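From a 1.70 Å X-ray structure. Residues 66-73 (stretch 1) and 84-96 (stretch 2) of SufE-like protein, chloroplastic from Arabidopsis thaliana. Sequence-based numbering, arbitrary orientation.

Stretch 1, residues 66-73: KRHRLIYD
Stretch 2 (84-96) HALSIVAKTPAEV

How does the helix lie on the strand? Residues 66-73 are all helical, with phi/psi near -63/-42 and i to i-4 hydrogen bonds such as L70 N to K66 O at 2.9 Å and Y72 N to H68 O at 3.0 Å. Residues 85-91 form an extended strand, and the two N-to-C directions make an angle of 118°, with the axes 8.8 Å apart at closest approach. The CA atoms of R67 and A90 are 6.5 Å apart, those of H68 and I88 6.6 Å, and those of Y72 and L86 8.1 Å, so residue numbers rise along the helix as they fall along the strand. The strand alternates: L86, I88 and A90 point their CA-to-CB bonds toward the helix, while A85, S87 and K91 point away.

Which bump fills the hollow in the helix surface? It is I88, in the m, t rotamer, whose CD1 enters a pocket formed by three helix residues. I88 CD1 lies 3.6 Å from I71 CG2, 3.8 Å from Y72 CD1 and 3.9 Å from H68 CD2. I71 (m, m) points toward the strand and meets the methyl directly. H68 (chi1 t, chi2 -90°) and Y72 (chi1 -101°, between wells, chi2 60°) leave the helix sideways, but their ends come nearer the strand; I88 CD1 meets the tyrosine ring at its edge.

How does Y72 extend the contact toward the start of the strand? Its ring reaches past I88 to L86 (m, t), with Y72 CE1 4.0 Å from L86 CB, an apolar contact beside the backbone. Y72 OH stays 3.8 Å from L86 N, and no hydrogen bond joins them.

How does R67 pass the strand and close the other end? At A90, whose side chain is a single methyl, R67 CB comes to 3.9 Å from A90 CB, and the long arginine (m, t, t, chi4 -165°) runs on beyond it. R67 NH1 donates to A90 O at 2.9 Å and, almost linearly at 179°, to E95 OE1 at 2.8 Å; R67 NH2 donates to E95 OE2 at 2.9 Å. The carboxylate thus grips the guanidinium edge with both oxygens in a salt bridge. A short 3-10 segment, 93-95, brings E95 (m, t, chi3 -7°) back toward the helix, closed by E95 N to T92 O at 3.0 Å. T92 N also donates to E95 OE1 at 3.0 Å, holding the carboxylate in place, while T92 CG2 (chi1 p) packs 3.8 Å from R67 NH2.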

# COMPACT_ATOMS: atom_id res chain seq x y z
N LYS A 66 13.76 -1.54 2.23
CA LYS A 66 13.35 -0.70 3.35
C LYS A 66 11.99 -0.03 3.11
O LYS A 66 11.19 0.11 4.04
CB LYS A 66 14.39 0.37 3.67
CG LYS A 66 15.61 -0.16 4.42
CD LYS A 66 16.49 1.02 4.83
CE LYS A 66 17.89 0.58 5.24
NZ LYS A 66 17.87 -0.16 6.52
N ARG A 67 11.73 0.38 1.87
CA ARG A 67 10.46 1.00 1.52
C ARG A 67 9.34 -0.01 1.67
O ARG A 67 8.29 0.28 2.22
CB ARG A 67 10.49 1.54 0.08
CG ARG A 67 11.47 2.70 -0.09
CD ARG A 67 11.58 3.10 -1.57
NE ARG A 67 12.70 4.01 -1.76
CZ ARG A 67 12.87 4.74 -2.86
NH1 ARG A 67 11.99 4.66 -3.84
NH2 ARG A 67 13.92 5.56 -2.96
N HIS A 68 9.61 -1.22 1.19
CA HIS A 68 8.68 -2.34 1.28
C HIS A 68 8.30 -2.58 2.74
O HIS A 68 7.12 -2.67 3.08
CB HIS A 68 9.35 -3.58 0.71
CG HIS A 68 8.48 -4.80 0.67
ND1 HIS A 68 8.40 -5.69 1.72
CD2 HIS A 68 7.67 -5.28 -0.30
CE1 HIS A 68 7.56 -6.66 1.40
NE2 HIS A 68 7.10 -6.44 0.18
N ARG A 69 9.32 -2.68 3.58
CA ARG A 69 9.10 -3.04 4.99
C ARG A 69 8.41 -1.92 5.75
O ARG A 69 7.66 -2.19 6.70
CB ARG A 69 10.44 -3.40 5.65
CG ARG A 69 10.97 -4.74 5.19
CD ARG A 69 12.41 -4.96 5.59
NE ARG A 69 12.89 -6.28 5.18
CZ ARG A 69 14.17 -6.64 5.18
NH1 ARG A 69 15.09 -5.78 5.57
NH2 ARG A 69 14.51 -7.85 4.78
N LEU A 70 8.67 -0.68 5.34
CA LEU A 70 8.02 0.50 5.91
C LEU A 70 6.51 0.43 5.70
O LEU A 70 5.73 0.68 6.63
CB LEU A 70 8.58 1.77 5.25
CG LEU A 70 8.12 3.18 5.66
CD1 LEU A 70 9.17 4.18 5.24
CD2 LEU A 70 6.80 3.60 5.06
N ILE A 71 6.12 0.09 4.48
CA ILE A 71 4.71 -0.02 4.14
C ILE A 71 4.06 -1.20 4.88
O ILE A 71 2.95 -1.08 5.40
CB ILE A 71 4.53 -0.19 2.62
CG1 ILE A 71 5.06 1.04 1.88
CG2 ILE A 71 3.06 -0.44 2.27
CD1 ILE A 71 4.39 2.30 2.30
N TYR A 72 4.77 -2.32 4.94
CA TYR A 72 4.26 -3.48 5.66
C TYR A 72 4.05 -3.11 7.14
O TYR A 72 3.04 -3.49 7.74
CB TYR A 72 5.23 -4.65 5.53
CG TYR A 72 4.78 -5.68 4.52
CD1 TYR A 72 4.60 -5.34 3.18
CD2 TYR A 72 4.50 -6.97 4.91
CE1 TYR A 72 4.17 -6.29 2.26
CE2 TYR A 72 4.07 -7.92 4.02
CZ TYR A 72 3.90 -7.58 2.70
OH TYR A 72 3.48 -8.55 1.83
N ASP A 73 4.97 -2.34 7.70
CA ASP A 73 4.84 -1.93 9.10
C ASP A 73 3.60 -1.06 9.32
O ASP A 73 2.87 -1.22 10.30
CB ASP A 73 6.10 -1.21 9.57
CG ASP A 73 5.94 -0.57 10.93
OD1 ASP A 73 5.83 -1.31 11.92
OD2 ASP A 73 5.94 0.68 11.03
N HIS A 84 -3.71 -10.59 2.80
CA HIS A 84 -2.74 -11.64 2.53
C HIS A 84 -1.47 -11.12 1.88
O HIS A 84 -0.37 -11.47 2.31
CB HIS A 84 -3.35 -12.72 1.64
CG HIS A 84 -4.39 -13.55 2.32
ND1 HIS A 84 -4.66 -13.44 3.67
CD2 HIS A 84 -5.23 -14.50 1.84
CE1 HIS A 84 -5.62 -14.29 3.99
NE2 HIS A 84 -5.99 -14.94 2.90
N ALA A 85 -1.62 -10.28 0.86
CA ALA A 85 -0.46 -9.84 0.09
C ALA A 85 -0.60 -8.41 -0.37
O ALA A 85 -1.69 -7.95 -0.73
CB ALA A 85 -0.26 -10.75 -1.10
N LEU A 86 0.53 -7.70 -0.38
CA LEU A 86 0.60 -6.38 -0.98
C LEU A 86 1.70 -6.38 -2.03
O LEU A 86 2.83 -6.76 -1.75
CB LEU A 86 0.92 -5.32 0.07
CG LEU A 86 -0.13 -5.05 1.14
CD1 LEU A 86 0.48 -4.28 2.30
CD2 LEU A 86 -1.30 -4.31 0.53
N SER A 87 1.36 -5.92 -3.22
CA SER A 87 2.36 -5.72 -4.26
C SER A 87 2.73 -4.23 -4.30
O SER A 87 1.90 -3.40 -4.67
CB SER A 87 1.81 -6.18 -5.60
OG SER A 87 2.72 -5.89 -6.65
N ILE A 88 3.96 -3.90 -3.93
CA ILE A 88 4.33 -2.52 -3.65
C ILE A 88 5.25 -1.91 -4.71
O ILE A 88 6.27 -2.50 -5.05
CB ILE A 88 4.99 -2.42 -2.28
CG1 ILE A 88 3.97 -2.80 -1.20
CG2 ILE A 88 5.55 -1.00 -2.04
CD1 ILE A 88 4.57 -2.99 0.17
N VAL A 89 4.87 -0.74 -5.23
CA VAL A 89 5.78 0.10 -6.00
C VAL A 89 5.89 1.37 -5.19
O VAL A 89 4.88 2.02 -4.92
CB VAL A 89 5.25 0.41 -7.42
CG1 VAL A 89 6.14 1.46 -8.12
CG2 VAL A 89 5.22 -0.86 -8.26
N ALA A 90 7.10 1.70 -4.76
CA ALA A 90 7.32 2.86 -3.91
C ALA A 90 8.44 3.70 -4.48
O ALA A 90 9.60 3.26 -4.54
CB ALA A 90 7.67 2.41 -2.49
N LYS A 91 8.10 4.92 -4.89
CA LYS A 91 9.06 5.81 -5.54
C LYS A 91 9.06 7.16 -4.88
O LYS A 91 8.08 7.58 -4.28
CB LYS A 91 8.71 5.99 -7.01
CG LYS A 91 8.54 4.69 -7.76
CD LYS A 91 8.31 4.92 -9.25
CE LYS A 91 8.40 3.60 -9.99
NZ LYS A 91 9.15 3.73 -11.27
N THR A 92 10.16 7.88 -5.03
CA THR A 92 10.17 9.29 -4.65
C THR A 92 9.74 10.12 -5.86
O THR A 92 9.77 9.63 -6.98
CB THR A 92 11.56 9.74 -4.21
OG1 THR A 92 12.45 9.61 -5.32
CG2 THR A 92 12.07 8.86 -3.08
N PRO A 93 9.32 11.37 -5.63
CA PRO A 93 8.97 12.20 -6.80
C PRO A 93 10.14 12.30 -7.79
O PRO A 93 9.91 12.33 -9.00
CB PRO A 93 8.66 13.55 -6.17
CG PRO A 93 8.09 13.20 -4.82
CD PRO A 93 8.91 12.01 -4.36
N ALA A 94 11.37 12.31 -7.29
CA ALA A 94 12.55 12.45 -8.15
C ALA A 94 12.76 11.25 -9.07
O ALA A 94 13.48 11.34 -10.07
CB ALA A 94 13.79 12.71 -7.31
N GLU A 95 12.13 10.13 -8.73
CA GLU A 95 12.34 8.88 -9.44
C GLU A 95 11.33 8.57 -10.55
O GLU A 95 11.49 7.61 -11.30
CB GLU A 95 12.37 7.71 -8.44
CG GLU A 95 13.58 7.71 -7.54
CD GLU A 95 13.44 6.77 -6.37
OE1 GLU A 95 12.34 6.20 -6.18
OE2 GLU A 95 14.44 6.62 -5.64
N VAL A 96 10.28 9.37 -10.66
CA VAL A 96 9.24 9.04 -11.62
C VAL A 96 9.57 9.62 -13.00
O VAL A 96 10.61 10.27 -13.17
CB VAL A 96 7.84 9.50 -11.16
CG1 VAL A 96 7.55 8.99 -9.76
CG2 VAL A 96 7.71 11.01 -11.22